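Local structure of AlyGC (Glaciecola chathamensis, 5GKD) at residues F171-I176 with Y205-N210; F230-G235 with N255-T260; N249-G254 with N274-G279; G279-R284 with N318-Q323; H393-L398 with L414-K419. The protein degrades the polysaccharide alginate as a lyase of polysaccharide lyase family 6, probably by beta-elimination. All coordinates share one frame; numbering follows the deposited sequence.

Contact 1: residues F171-I176 with Y205-N210; sequences FGPRPI and YFDRCN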
# COMPACT_ATOMS: atom_id res chain seq x y z
N PHE A 171 -10.82 26.93 15.21
CA PHE A 171 -10.76 25.66 14.51
C PHE A 171 -10.62 26.01 13.03
O PHE A 171 -11.61 26.28 12.34
CB PHE A 171 -12.00 24.81 14.79
CG PHE A 171 -12.10 24.37 16.24
CD1 PHE A 171 -11.30 23.35 16.73
CD2 PHE A 171 -13.02 24.96 17.10
CE1 PHE A 171 -11.40 22.94 18.06
CE2 PHE A 171 -13.11 24.54 18.43
CZ PHE A 171 -12.30 23.53 18.90
N GLY A 172 -9.37 26.02 12.56
CA GLY A 172 -9.06 26.36 11.21
C GLY A 172 -9.38 25.25 10.23
O GLY A 172 -9.87 24.19 10.59
N PRO A 173 -9.08 25.51 8.97
CA PRO A 173 -9.45 24.58 7.89
C PRO A 173 -9.02 23.13 8.15
O PRO A 173 -7.88 22.85 8.51
CB PRO A 173 -8.73 25.17 6.67
CG PRO A 173 -8.74 26.67 6.94
CD PRO A 173 -8.58 26.80 8.45
N ARG A 174 -9.96 22.22 7.95
CA ARG A 174 -9.70 20.79 8.01
C ARG A 174 -10.19 20.20 6.70
O ARG A 174 -11.39 20.27 6.41
CB ARG A 174 -10.40 20.09 9.17
CG ARG A 174 -10.25 18.58 9.04
CD ARG A 174 -10.59 17.79 10.26
NE ARG A 174 -10.30 16.39 9.99
CZ ARG A 174 -10.21 15.43 10.90
NH1 ARG A 174 -10.40 15.71 12.18
NH2 ARG A 174 -9.92 14.19 10.52
N PRO A 175 -9.33 19.63 5.88
CA PRO A 175 -9.77 19.15 4.57
C PRO A 175 -10.60 17.89 4.70
O PRO A 175 -10.68 17.25 5.75
CB PRO A 175 -8.46 18.90 3.81
CG PRO A 175 -7.44 18.62 4.91
CD PRO A 175 -7.89 19.41 6.12
N ILE A 176 -11.28 17.56 3.60
CA ILE A 176 -12.09 16.36 3.52
C ILE A 176 -11.24 15.14 3.86
O ILE A 176 -10.12 14.99 3.38
CB ILE A 176 -12.70 16.24 2.12
CG1 ILE A 176 -13.65 17.41 1.84
CG2 ILE A 176 -13.40 14.90 1.94
CD1 ILE A 176 -14.00 17.59 0.36
N TYR A 205 -14.75 29.64 16.61
CA TYR A 205 -14.86 29.94 15.20
C TYR A 205 -14.41 28.70 14.44
O TYR A 205 -13.26 28.26 14.58
CB TYR A 205 -14.00 31.15 14.84
CG TYR A 205 -14.36 31.80 13.55
CD1 TYR A 205 -13.88 31.32 12.36
CD2 TYR A 205 -15.22 32.91 13.51
CE1 TYR A 205 -14.20 31.89 11.17
CE2 TYR A 205 -15.55 33.50 12.32
CZ TYR A 205 -15.04 32.98 11.15
OH TYR A 205 -15.36 33.52 9.93
N PHE A 206 -15.33 28.12 13.68
CA PHE A 206 -15.06 26.97 12.83
C PHE A 206 -14.95 27.45 11.38
O PHE A 206 -15.96 27.80 10.75
CB PHE A 206 -16.16 25.92 12.97
CG PHE A 206 -16.30 25.35 14.36
CD1 PHE A 206 -16.99 26.04 15.33
CD2 PHE A 206 -15.77 24.11 14.67
CE1 PHE A 206 -17.14 25.50 16.62
CE2 PHE A 206 -15.92 23.57 15.95
CZ PHE A 206 -16.60 24.27 16.92
N ASP A 207 -13.74 27.47 10.87
CA ASP A 207 -13.38 28.05 9.58
C ASP A 207 -13.06 26.91 8.62
O ASP A 207 -12.00 26.29 8.73
CB ASP A 207 -12.19 28.99 9.76
CG ASP A 207 -11.75 29.68 8.47
OD1 ASP A 207 -12.57 29.87 7.54
OD2 ASP A 207 -10.57 30.06 8.39
N ARG A 208 -13.99 26.63 7.70
CA ARG A 208 -13.84 25.59 6.68
C ARG A 208 -13.48 24.24 7.29
O ARG A 208 -12.58 23.54 6.82
CB ARG A 208 -12.81 26.00 5.64
CG ARG A 208 -13.23 27.17 4.79
CD ARG A 208 -12.40 28.34 5.16
NE ARG A 208 -11.46 28.71 4.15
CZ ARG A 208 -10.39 29.45 4.36
NH1 ARG A 208 -10.08 29.90 5.57
NH2 ARG A 208 -9.61 29.74 3.34
N CYS A 209 -14.17 23.87 8.36
CA CYS A 209 -14.00 22.54 8.94
C CYS A 209 -14.78 21.58 8.06
O CYS A 209 -16.01 21.50 8.14
CB CYS A 209 -14.45 22.52 10.40
SG CYS A 209 -13.41 23.61 11.43
N ASN A 210 -14.06 20.86 7.19
CA ASN A 210 -14.64 20.10 6.10
C ASN A 210 -14.36 18.60 6.22
O ASN A 210 -14.43 17.88 5.22
CB ASN A 210 -14.12 20.62 4.76
CG ASN A 210 -14.50 22.07 4.50
OD1 ASN A 210 -15.21 22.69 5.30
ND2 ASN A 210 -14.04 22.61 3.37
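Two successive coils of a right-handed parallel beta-helix, the fold of the pectate-lyase-like clan, meet where Phe171 lies beside Phe206 in a parallel bridge. The two rings point the same way with planes only 17° apart, yet they are slid so far that they barely overlap, and CD2 of Phe171 sits over one face of the Phe206 ring, 3.4 Å from its CE2. Both side chains have CG anti to the carbonyl carbon (chi1 -65° and -62°), which starts the two rings off in a common direction. The row goes on, since Phe206 stacks in turn on Phe230 of the next coil. Phe171 is gripped at both ends of its backbone: its N donates to Tyr205 O, and its O receives Asp207 N at 2.8 Å. Then the ladder skips a rung, because Pro173 N faces Asp207 O at 3.0 Å without a hydrogen to offer. Bonding resumes from Arg174 N to Arg208 O (3.1 Å) and from Asn210 N to Arg174 O (2.8 Å). Past the break, Cys209 SG packs 3.8 Å from Phe171 CB. On the other side of the chain Arg208 NH1 forms a salt bridge with OD2 of its neighbour Asp207, an oxygen also bonded by Tyr170, while Arg208 NH2 pairs with Glu431. Pro173 CG lies over one face of that guanidinium, 3.8 Å from NH1.

Contact 2: residues F230-G235 with N255-T260; sequences FFESRG and NGVDHT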
# COMPACT_ATOMS: atom_id res chain seq x y z
N PHE A 230 -19.79 29.21 12.29
CA PHE A 230 -19.39 28.20 11.34
C PHE A 230 -19.28 28.85 9.96
O PHE A 230 -20.30 29.13 9.33
CB PHE A 230 -20.39 27.05 11.33
CG PHE A 230 -20.57 26.41 12.67
CD1 PHE A 230 -21.45 26.94 13.59
CD2 PHE A 230 -19.88 25.25 13.00
CE1 PHE A 230 -21.64 26.34 14.82
CE2 PHE A 230 -20.05 24.66 14.21
CZ PHE A 230 -20.93 25.20 15.13
N PHE A 231 -18.07 29.04 9.47
CA PHE A 231 -17.84 29.78 8.24
C PHE A 231 -17.46 28.80 7.14
O PHE A 231 -16.39 28.19 7.20
CB PHE A 231 -16.75 30.83 8.42
CG PHE A 231 -16.47 31.64 7.17
CD1 PHE A 231 -15.52 31.22 6.25
CD2 PHE A 231 -17.15 32.82 6.92
CE1 PHE A 231 -15.25 31.96 5.12
CE2 PHE A 231 -16.88 33.58 5.81
CZ PHE A 231 -15.94 33.14 4.90
N GLU A 232 -18.33 28.67 6.15
CA GLU A 232 -18.09 27.88 4.95
C GLU A 232 -17.65 26.46 5.28
O GLU A 232 -16.81 25.88 4.61
CB GLU A 232 -17.06 28.58 4.04
CG GLU A 232 -17.58 29.88 3.45
CD GLU A 232 -16.61 30.55 2.47
OE1 GLU A 232 -15.51 30.00 2.19
OE2 GLU A 232 -16.95 31.64 1.98
N SER A 233 -18.24 25.89 6.32
CA SER A 233 -17.85 24.57 6.78
C SER A 233 -18.77 23.53 6.16
O SER A 233 -20.00 23.61 6.27
CB SER A 233 -17.88 24.47 8.31
OG SER A 233 -16.82 25.21 8.89
N ARG A 234 -18.13 22.54 5.54
CA ARG A 234 -18.76 21.51 4.73
C ARG A 234 -19.29 20.38 5.61
O ARG A 234 -18.86 19.23 5.55
CB ARG A 234 -17.73 20.99 3.74
CG ARG A 234 -18.22 20.48 2.44
CD ARG A 234 -17.02 20.11 1.59
NE ARG A 234 -17.36 19.47 0.33
CZ ARG A 234 -17.54 18.16 0.18
NH1 ARG A 234 -17.45 17.34 1.22
NH2 ARG A 234 -17.81 17.68 -1.01
N GLY A 235 -20.24 20.74 6.47
CA GLY A 235 -20.74 19.80 7.45
C GLY A 235 -21.79 20.47 8.31
O GLY A 235 -22.34 21.51 7.94
N ASN A 255 -22.33 30.93 2.71
CA ASN A 255 -21.89 31.66 1.52
C ASN A 255 -22.17 30.90 0.22
O ASN A 255 -21.49 31.12 -0.77
CB ASN A 255 -20.40 32.02 1.57
CG ASN A 255 -20.11 33.16 2.51
OD1 ASN A 255 -21.01 33.88 2.91
ND2 ASN A 255 -18.84 33.33 2.86
N GLY A 256 -23.14 30.00 0.21
CA GLY A 256 -23.41 29.25 -1.00
C GLY A 256 -22.39 28.19 -1.37
O GLY A 256 -22.49 27.61 -2.45
N VAL A 257 -21.41 27.91 -0.51
CA VAL A 257 -20.43 26.86 -0.80
C VAL A 257 -21.09 25.49 -0.74
O VAL A 257 -22.01 25.24 0.05
CB VAL A 257 -19.24 26.98 0.18
CG1 VAL A 257 -18.31 25.77 0.07
CG2 VAL A 257 -18.47 28.26 -0.09
N ASP A 258 -20.62 24.58 -1.60
CA ASP A 258 -21.22 23.27 -1.78
C ASP A 258 -21.21 22.48 -0.48
O ASP A 258 -20.21 22.46 0.24
CB ASP A 258 -20.46 22.47 -2.86
CG ASP A 258 -21.31 21.36 -3.49
OD1 ASP A 258 -22.55 21.55 -3.57
OD2 ASP A 258 -20.77 20.29 -3.92
N HIS A 259 -22.32 21.82 -0.19
CA HIS A 259 -22.42 20.90 0.94
C HIS A 259 -22.21 21.57 2.31
O HIS A 259 -21.72 20.94 3.24
CB HIS A 259 -21.45 19.73 0.76
CG HIS A 259 -21.88 18.74 -0.27
ND1 HIS A 259 -23.06 18.03 -0.19
CD2 HIS A 259 -21.29 18.34 -1.42
CE1 HIS A 259 -23.17 17.24 -1.23
NE2 HIS A 259 -22.11 17.40 -2.00
N THR A 260 -22.58 22.84 2.47
CA THR A 260 -22.58 23.47 3.79
C THR A 260 -23.90 23.21 4.54
O THR A 260 -24.98 23.48 4.01
CB THR A 260 -22.36 24.98 3.65
OG1 THR A 260 -23.20 25.51 2.63
CG2 THR A 260 -20.93 25.31 3.33
O HOH W 1 -17.56 22.21 -0.91
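Arg234 and His259 run side by side at the close-packed end of this contact, pointing the same way, with the guanidinium and imidazole planes 63° apart. His259 CD2 lies over one face of the guanidinium, 3.6 Å from Arg234 NH2. Water 1, at the edge of the guanidinium, accepts from Arg234 NE (3.0 Å) and donates to Asp258 O, so even the peptide of the type II turn Val257-Thr260 is tied to the arginine. The far ends belong to other parts of the chain: Arg234 NH2 pairs with Glu605, and His259 NE2 bonds His637. Nearby, Thr260 CG2 presses to within 3.5 Å of Ser233 O. The opposite end is looser and reaches solvent at Asn255. There Glu232, extended beyond CG, takes a nearly straight bond from Asn255 ND2 to its OE2, 2.7 Å long, on the anti lone pair. Val257 CG2 touches Glu232 CD at 3.9 Å, and Glu232 CG lies over the face of the Phe231 ring. An alanine at Glu232 would probably leave the Asn255 amide without this acceptor and open a gap beside Val257 CG2. In the right-handed beta-helix, strand 224-231 runs between strands 200-207 and 246-253, and residues 232-235 and 255-260 are the turns that leave two adjacent strands.

Contact 3: residues N249-G254 with N274-G279; sequences NNVFFG and NNYLEG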
# COMPACT_ATOMS: atom_id res chain seq x y z
N ASN A 249 -27.84 30.42 19.80
CA ASN A 249 -27.06 31.60 19.42
C ASN A 249 -25.93 31.31 18.44
O ASN A 249 -25.02 32.13 18.30
CB ASN A 249 -26.46 32.32 20.64
CG ASN A 249 -27.44 32.51 21.77
OD1 ASN A 249 -28.65 32.59 21.57
ND2 ASN A 249 -26.92 32.59 22.98
N ASN A 250 -25.95 30.18 17.75
CA ASN A 250 -24.92 29.90 16.77
C ASN A 250 -25.22 30.57 15.43
O ASN A 250 -26.37 30.86 15.10
CB ASN A 250 -24.78 28.39 16.57
CG ASN A 250 -24.41 27.69 17.86
OD1 ASN A 250 -23.27 27.78 18.31
ND2 ASN A 250 -25.38 27.02 18.48
N VAL A 251 -24.17 30.78 14.66
CA VAL A 251 -24.24 31.47 13.38
C VAL A 251 -23.51 30.65 12.32
O VAL A 251 -22.34 30.31 12.48
CB VAL A 251 -23.63 32.89 13.48
CG1 VAL A 251 -23.54 33.53 12.10
CG2 VAL A 251 -24.43 33.76 14.42
N PHE A 252 -24.20 30.38 11.20
CA PHE A 252 -23.67 29.57 10.10
C PHE A 252 -23.65 30.42 8.84
O PHE A 252 -24.71 30.76 8.29
CB PHE A 252 -24.54 28.34 9.85
CG PHE A 252 -24.60 27.37 10.99
CD1 PHE A 252 -25.35 27.64 12.12
CD2 PHE A 252 -23.96 26.15 10.90
CE1 PHE A 252 -25.42 26.72 13.15
CE2 PHE A 252 -24.02 25.23 11.92
CZ PHE A 252 -24.74 25.51 13.05
N PHE A 253 -22.46 30.77 8.37
CA PHE A 253 -22.30 31.52 7.11
C PHE A 253 -21.85 30.53 6.05
O PHE A 253 -20.66 30.27 5.89
CB PHE A 253 -21.30 32.65 7.25
CG PHE A 253 -21.76 33.78 8.11
CD1 PHE A 253 -22.96 34.42 7.85
CD2 PHE A 253 -21.00 34.22 9.16
CE1 PHE A 253 -23.39 35.45 8.65
CE2 PHE A 253 -21.42 35.26 9.95
CZ PHE A 253 -22.61 35.88 9.70
N GLY A 254 -22.81 29.98 5.31
CA GLY A 254 -22.47 29.04 4.25
C GLY A 254 -21.90 29.71 3.01
O GLY A 254 -21.09 29.11 2.31
N ASN A 274 -32.72 30.38 18.63
CA ASN A 274 -31.98 31.61 18.38
C ASN A 274 -30.71 31.38 17.56
O ASN A 274 -29.70 32.05 17.75
CB ASN A 274 -31.64 32.32 19.70
CG ASN A 274 -31.46 33.80 19.51
OD1 ASN A 274 -32.21 34.41 18.77
ND2 ASN A 274 -30.45 34.38 20.15
N ASN A 275 -30.73 30.44 16.62
CA ASN A 275 -29.62 30.22 15.71
C ASN A 275 -29.87 30.87 14.35
O ASN A 275 -30.99 30.88 13.84
CB ASN A 275 -29.36 28.72 15.51
CG ASN A 275 -29.08 28.00 16.80
OD1 ASN A 275 -27.98 28.12 17.37
ND2 ASN A 275 -30.05 27.25 17.28
N TYR A 276 -28.80 31.37 13.74
CA TYR A 276 -28.85 32.07 12.47
C TYR A 276 -28.12 31.27 11.41
O TYR A 276 -26.95 30.92 11.59
CB TYR A 276 -28.23 33.47 12.61
CG TYR A 276 -28.22 34.28 11.34
CD1 TYR A 276 -27.20 34.14 10.40
CD2 TYR A 276 -29.22 35.20 11.09
CE1 TYR A 276 -27.19 34.89 9.25
CE2 TYR A 276 -29.22 35.95 9.95
CZ TYR A 276 -28.21 35.80 9.03
OH TYR A 276 -28.22 36.56 7.92
N LEU A 277 -28.80 31.00 10.29
CA LEU A 277 -28.34 30.10 9.24
C LEU A 277 -28.53 30.77 7.88
O LEU A 277 -29.65 31.15 7.52
CB LEU A 277 -29.11 28.76 9.28
CG LEU A 277 -29.02 27.88 10.54
CD1 LEU A 277 -29.93 28.34 11.65
CD2 LEU A 277 -29.32 26.43 10.21
N GLU A 278 -27.44 30.92 7.13
CA GLU A 278 -27.46 31.66 5.88
C GLU A 278 -26.63 30.96 4.83
O GLU A 278 -25.50 30.56 5.09
CB GLU A 278 -26.94 33.10 6.05
CG GLU A 278 -26.95 33.90 4.77
CD GLU A 278 -26.44 35.32 4.96
OE1 GLU A 278 -26.26 35.76 6.11
OE2 GLU A 278 -26.22 36.01 3.94
N GLY A 279 -27.18 30.85 3.62
CA GLY A 279 -26.46 30.43 2.44
C GLY A 279 -25.95 29.00 2.51
O GLY A 279 -24.84 28.72 2.05
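Asn275 OD1 is gripped twice by Asn250, by its backbone N at 2.9 Å and by its ND2 at 3.0 Å, the two donors coming from opposite faces of the amide plane. The side chains lie side by side with amide planes 6° apart. At the neighbouring step Asn274 ND2 donates to Asn249 OD1 (2.9 Å), those amide planes being 87° apart, while Asn274 OD1 accepts from Ser411 N. Beyond them runs a regular parallel pairing, with Tyr276 N on Asn250 O and Phe252 N on Tyr276 O. The side-by-side pair is a rung of the asparagine ladder familiar in right-handed parallel beta-helices; Asn250 OD1 continues it to Asn228 N, and Asn314 OD1 to Asn275 N. An alanine at Asn275 would probably leave both Asn250 donors without this acceptor and interrupt the ladder. Phe252 CD1 packs on Leu277 CG at 4.0 Å. On the other sheet face Phe253 CE1 meets Tyr276 CE1 at 3.9 Å, while Tyr276 OH donates to Glu278 OE1, whose carboxylate is held in turn by Arg392.

Contact 4: residues G279-R284 with N318-Q323; sequences GLTGYR and NVEHIQ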
# COMPACT_ATOMS: atom_id res chain seq x y z
N GLY A 279 -27.18 30.85 3.62
CA GLY A 279 -26.46 30.43 2.44
C GLY A 279 -25.95 29.00 2.51
O GLY A 279 -24.84 28.72 2.05
N LEU A 280 -26.75 28.11 3.08
CA LEU A 280 -26.39 26.71 3.28
C LEU A 280 -26.98 25.87 2.16
O LEU A 280 -28.19 25.91 1.92
CB LEU A 280 -26.90 26.21 4.63
CG LEU A 280 -26.44 27.03 5.83
CD1 LEU A 280 -27.01 26.44 7.10
CD2 LEU A 280 -24.92 27.01 5.87
N THR A 281 -26.14 25.08 1.50
CA THR A 281 -26.55 24.38 0.30
C THR A 281 -26.70 22.88 0.50
O THR A 281 -27.04 22.19 -0.46
CB THR A 281 -25.55 24.62 -0.83
OG1 THR A 281 -24.33 23.95 -0.50
CG2 THR A 281 -25.26 26.08 -0.97
N GLY A 282 -26.45 22.36 1.69
CA GLY A 282 -26.42 20.92 1.84
C GLY A 282 -27.79 20.30 1.85
O GLY A 282 -28.81 20.98 1.97
N TYR A 283 -27.81 18.97 1.77
CA TYR A 283 -29.06 18.22 1.74
C TYR A 283 -28.88 16.92 2.52
O TYR A 283 -27.78 16.58 2.96
CB TYR A 283 -29.53 17.94 0.31
CG TYR A 283 -28.53 17.23 -0.57
CD1 TYR A 283 -28.43 15.84 -0.58
CD2 TYR A 283 -27.67 17.94 -1.39
CE1 TYR A 283 -27.52 15.19 -1.38
CE2 TYR A 283 -26.75 17.30 -2.19
CZ TYR A 283 -26.68 15.93 -2.19
OH TYR A 283 -25.76 15.30 -2.99
N ARG A 284 -29.98 16.19 2.68
CA ARG A 284 -30.05 14.94 3.45
C ARG A 284 -29.47 15.22 4.84
O ARG A 284 -29.90 16.19 5.48
CB ARG A 284 -29.41 13.79 2.69
CG ARG A 284 -29.81 12.43 3.26
CD ARG A 284 -29.60 11.29 2.26
NE ARG A 284 -30.24 10.07 2.77
CZ ARG A 284 -29.66 9.18 3.56
NH1 ARG A 284 -28.40 9.34 3.95
NH2 ARG A 284 -30.34 8.11 3.95
N ASN A 318 -31.95 31.77 2.69
CA ASN A 318 -31.43 31.02 1.54
C ASN A 318 -30.81 29.69 1.98
O ASN A 318 -29.71 29.32 1.58
CB ASN A 318 -30.43 31.85 0.74
CG ASN A 318 -31.08 33.08 0.11
OD1 ASN A 318 -32.29 33.12 -0.07
ND2 ASN A 318 -30.28 34.09 -0.21
N VAL A 319 -31.52 28.99 2.86
CA VAL A 319 -31.15 27.64 3.25
C VAL A 319 -31.89 26.72 2.29
O VAL A 319 -33.12 26.72 2.25
CB VAL A 319 -31.49 27.36 4.72
CG1 VAL A 319 -31.31 25.89 5.06
CG2 VAL A 319 -30.61 28.21 5.62
N GLU A 320 -31.14 25.99 1.47
CA GLU A 320 -31.78 25.30 0.36
C GLU A 320 -32.60 24.11 0.83
O GLU A 320 -33.62 23.80 0.22
CB GLU A 320 -30.73 24.89 -0.68
CG GLU A 320 -30.01 26.11 -1.25
CD GLU A 320 -29.02 25.80 -2.35
OE1 GLU A 320 -28.93 24.64 -2.81
OE2 GLU A 320 -28.33 26.76 -2.78
N HIS A 321 -32.20 23.43 1.91
CA HIS A 321 -32.94 22.25 2.33
C HIS A 321 -33.22 22.27 3.83
O HIS A 321 -32.29 22.37 4.64
CB HIS A 321 -32.20 20.98 1.92
CG HIS A 321 -32.08 20.82 0.44
ND1 HIS A 321 -33.11 20.34 -0.34
CD2 HIS A 321 -31.07 21.10 -0.41
CE1 HIS A 321 -32.74 20.33 -1.61
NE2 HIS A 321 -31.50 20.79 -1.67
N ILE A 322 -34.50 22.17 4.18
CA ILE A 322 -34.97 21.89 5.52
C ILE A 322 -35.69 20.56 5.44
O ILE A 322 -36.73 20.47 4.78
CB ILE A 322 -35.92 22.98 6.05
CG1 ILE A 322 -35.20 24.33 6.20
CG2 ILE A 322 -36.55 22.55 7.36
CD1 ILE A 322 -36.18 25.46 6.54
N GLN A 323 -35.17 19.53 6.09
CA GLN A 323 -35.65 18.18 5.86
C GLN A 323 -36.16 17.57 7.15
O GLN A 323 -35.42 17.47 8.14
CB GLN A 323 -34.56 17.34 5.19
CG GLN A 323 -34.15 17.96 3.86
CD GLN A 323 -33.49 16.97 2.89
OE1 GLN A 323 -33.05 15.89 3.27
NE2 GLN A 323 -33.42 17.36 1.62
O HOH W 2 -29.43 23.44 2.97
O HOH W 3 -28.35 22.05 -2.99
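Tyr283 turns its CG to the position between backbone N and carbonyl carbon (chi1 56°), while His321 CG, anti to its own carbonyl carbon (chi1 -64°), starts the imidazole off beside Tyr283; it is Tyr283 CB that meets the ring. CB sits over one face of the His321 ring, 3.9 Å from its centroid and 24° off the normal, a CH-pi contact. Gly282 O approaches the edge of the same ring, 3.3 Å from CD2. Here two adjacent coils turn a corner of the right-handed beta-helix, residues 318-321 leading into strand 322-326, and direct backbone pairing has thinned to a nearly straight bond from Glu320 N to Leu280 O (3.0 Å). Two waters bridge further polar atoms: water 2 accepts from His321 N at 3.0 Å and lies 2.7 Å from Gly282 O, and water 3 donates to both Thr281 O and Glu320 OE1. Thr281 and Glu320 run alongside each other, CG2 of the threonine 3.6 Å from OE2 of the glutamate. Thr281 OG1 turns to Val257 O, one coil back, where the Tyr283 ring also meets His259.

Contact 5: residues H393-L398 with L414-K419; sequences HDNGLL and LEPIGK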
# COMPACT_ATOMS: atom_id res chain seq x y z
N HIS A 393 -27.81 44.01 9.67
CA HIS A 393 -27.43 44.87 10.78
C HIS A 393 -25.90 44.93 10.92
O HIS A 393 -25.15 44.24 10.22
CB HIS A 393 -28.05 44.36 12.07
CG HIS A 393 -29.51 44.67 12.22
ND1 HIS A 393 -30.15 44.67 13.43
CD2 HIS A 393 -30.45 44.98 11.30
CE1 HIS A 393 -31.42 44.97 13.26
NE2 HIS A 393 -31.63 45.16 11.97
N ASP A 394 -25.44 45.77 11.86
CA ASP A 394 -24.01 45.92 12.11
C ASP A 394 -23.38 44.62 12.59
O ASP A 394 -22.19 44.39 12.36
CB ASP A 394 -23.75 47.02 13.14
CG ASP A 394 -23.97 48.42 12.59
OD1 ASP A 394 -23.90 48.61 11.36
OD2 ASP A 394 -24.21 49.34 13.41
N ASN A 395 -24.14 43.77 13.26
CA ASN A 395 -23.58 42.52 13.74
C ASN A 395 -23.35 41.51 12.62
O ASN A 395 -23.05 40.36 12.90
CB ASN A 395 -24.49 41.94 14.82
CG ASN A 395 -25.84 41.49 14.28
OD1 ASN A 395 -26.13 41.63 13.10
ND2 ASN A 395 -26.66 40.93 15.15
N GLY A 396 -23.52 41.93 11.37
CA GLY A 396 -23.36 41.08 10.22
C GLY A 396 -24.54 40.19 9.87
O GLY A 396 -24.42 39.39 8.94
N LEU A 397 -25.65 40.28 10.58
CA LEU A 397 -26.77 39.37 10.37
C LEU A 397 -27.96 40.08 9.72
O LEU A 397 -28.21 41.26 9.96
CB LEU A 397 -27.21 38.73 11.68
CG LEU A 397 -26.15 38.02 12.52
CD1 LEU A 397 -26.79 37.44 13.76
CD2 LEU A 397 -25.44 36.95 11.72
N LEU A 398 -28.71 39.31 8.92
CA LEU A 398 -29.90 39.81 8.25
C LEU A 398 -31.12 39.77 9.16
O LEU A 398 -31.36 38.78 9.85
CB LEU A 398 -30.18 38.98 6.99
CG LEU A 398 -29.19 39.12 5.84
CD1 LEU A 398 -29.44 38.05 4.80
CD2 LEU A 398 -29.32 40.51 5.23
N LEU A 414 -27.73 39.38 19.04
CA LEU A 414 -26.62 38.49 18.73
C LEU A 414 -25.40 39.30 18.30
O LEU A 414 -25.53 40.32 17.63
CB LEU A 414 -27.01 37.51 17.63
CG LEU A 414 -27.89 36.31 17.96
CD1 LEU A 414 -28.14 35.53 16.71
CD2 LEU A 414 -27.26 35.43 19.02
N GLU A 415 -24.22 38.85 18.73
CA GLU A 415 -22.95 39.45 18.31
C GLU A 415 -22.00 38.32 17.94
O GLU A 415 -21.28 37.80 18.80
CB GLU A 415 -22.37 40.33 19.42
CG GLU A 415 -23.29 41.48 19.80
CD GLU A 415 -22.60 42.54 20.63
OE1 GLU A 415 -22.82 43.74 20.35
OE2 GLU A 415 -21.85 42.18 21.56
N PRO A 416 -21.98 37.92 16.68
CA PRO A 416 -21.13 36.80 16.26
C PRO A 416 -19.67 37.09 16.54
O PRO A 416 -19.16 38.16 16.20
CB PRO A 416 -21.39 36.70 14.75
CG PRO A 416 -22.68 37.40 14.53
CD PRO A 416 -22.78 38.46 15.57
N ILE A 417 -18.98 36.11 17.12
CA ILE A 417 -17.55 36.26 17.33
C ILE A 417 -16.84 36.31 15.98
O ILE A 417 -17.22 35.63 15.03
CB ILE A 417 -17.01 35.14 18.23
CG1 ILE A 417 -15.58 35.46 18.67
CG2 ILE A 417 -17.08 33.78 17.56
CD1 ILE A 417 -15.37 35.24 20.14
N GLY A 418 -15.83 37.17 15.89
CA GLY A 418 -15.09 37.33 14.66
C GLY A 418 -13.89 36.41 14.55
O GLY A 418 -13.40 35.88 15.53
N LYS A 419 -13.42 36.22 13.32
CA LYS A 419 -12.26 35.38 13.09
C LYS A 419 -11.02 35.90 13.82
O LYS A 419 -10.17 35.12 14.24
CB LYS A 419 -11.98 35.26 11.59
CG LYS A 419 -10.83 34.32 11.21
CD LYS A 419 -10.76 34.16 9.70
CE LYS A 419 -9.69 33.20 9.27
NZ LYS A 419 -9.53 33.18 7.78
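Leu397 meets two side chains of the other segment in different ways: it crosses Leu414 at about a right angle and slides past Pro416 in the opposite direction. Its two methyls divide the work, CD1 touching Leu414 CD1 at 3.8 Å and CD2 touching Pro416 CG at 4.0 Å. Asn395 supplies the polar half. Its CG stands between the backbone N and the carbonyl carbon (chi1 67°), and the amide beyond reaches in two directions. ND2 donates to Leu414 O at 2.8 Å, from 37° above the carbonyl plane, and also bonds Tyr399 OH. OD1 accepts from Leu397 N at 2.9 Å, closing an Asx turn that overlaps the end of the type I turn His393-Gly396. Two polypeptide links thus pack together on the outside of the right-handed parallel beta-helix: residues 393-397 link strands 390-392 and 398-400, and residues 414-419 belong to the long connection towards the second beta-helix of the chain. Beneath them, Leu397 rests on Val251, Phe253 and Tyr276, and Leu414 on Asn249 and Asn274. The ring of Pro416 lies against the backbone of the turn, its CD 3.3 Å from Asn395 O.

How the contacts relate
Contacts 1 to 4 climb the beta-helix coil by coil, contacts 1 and 3 on strands of one wall and contacts 2 and 4 at the turns that follow. Contact 1 joins contact 2 through Phe206 O to Phe231 N (2.8 Å), contact 2 joins contact 3 through Phe230 N to Val251 O (2.8 Å), and contacts 3 and 4 share Gly279. Contact 5 lies outside, about 10 Å from contact 3 between centres, and reaches contact 1 by a weak, long ion pair of Lys419 NZ with Asp207 OD2 (3.3 Å). The turns of contacts 1, 2 and 4 lie near the calcium ion held by Asn180, Glu183, Glu212 and Glu214: the side chain of Arg174 is about 10 Å from it, that of Arg284 about 12 Å.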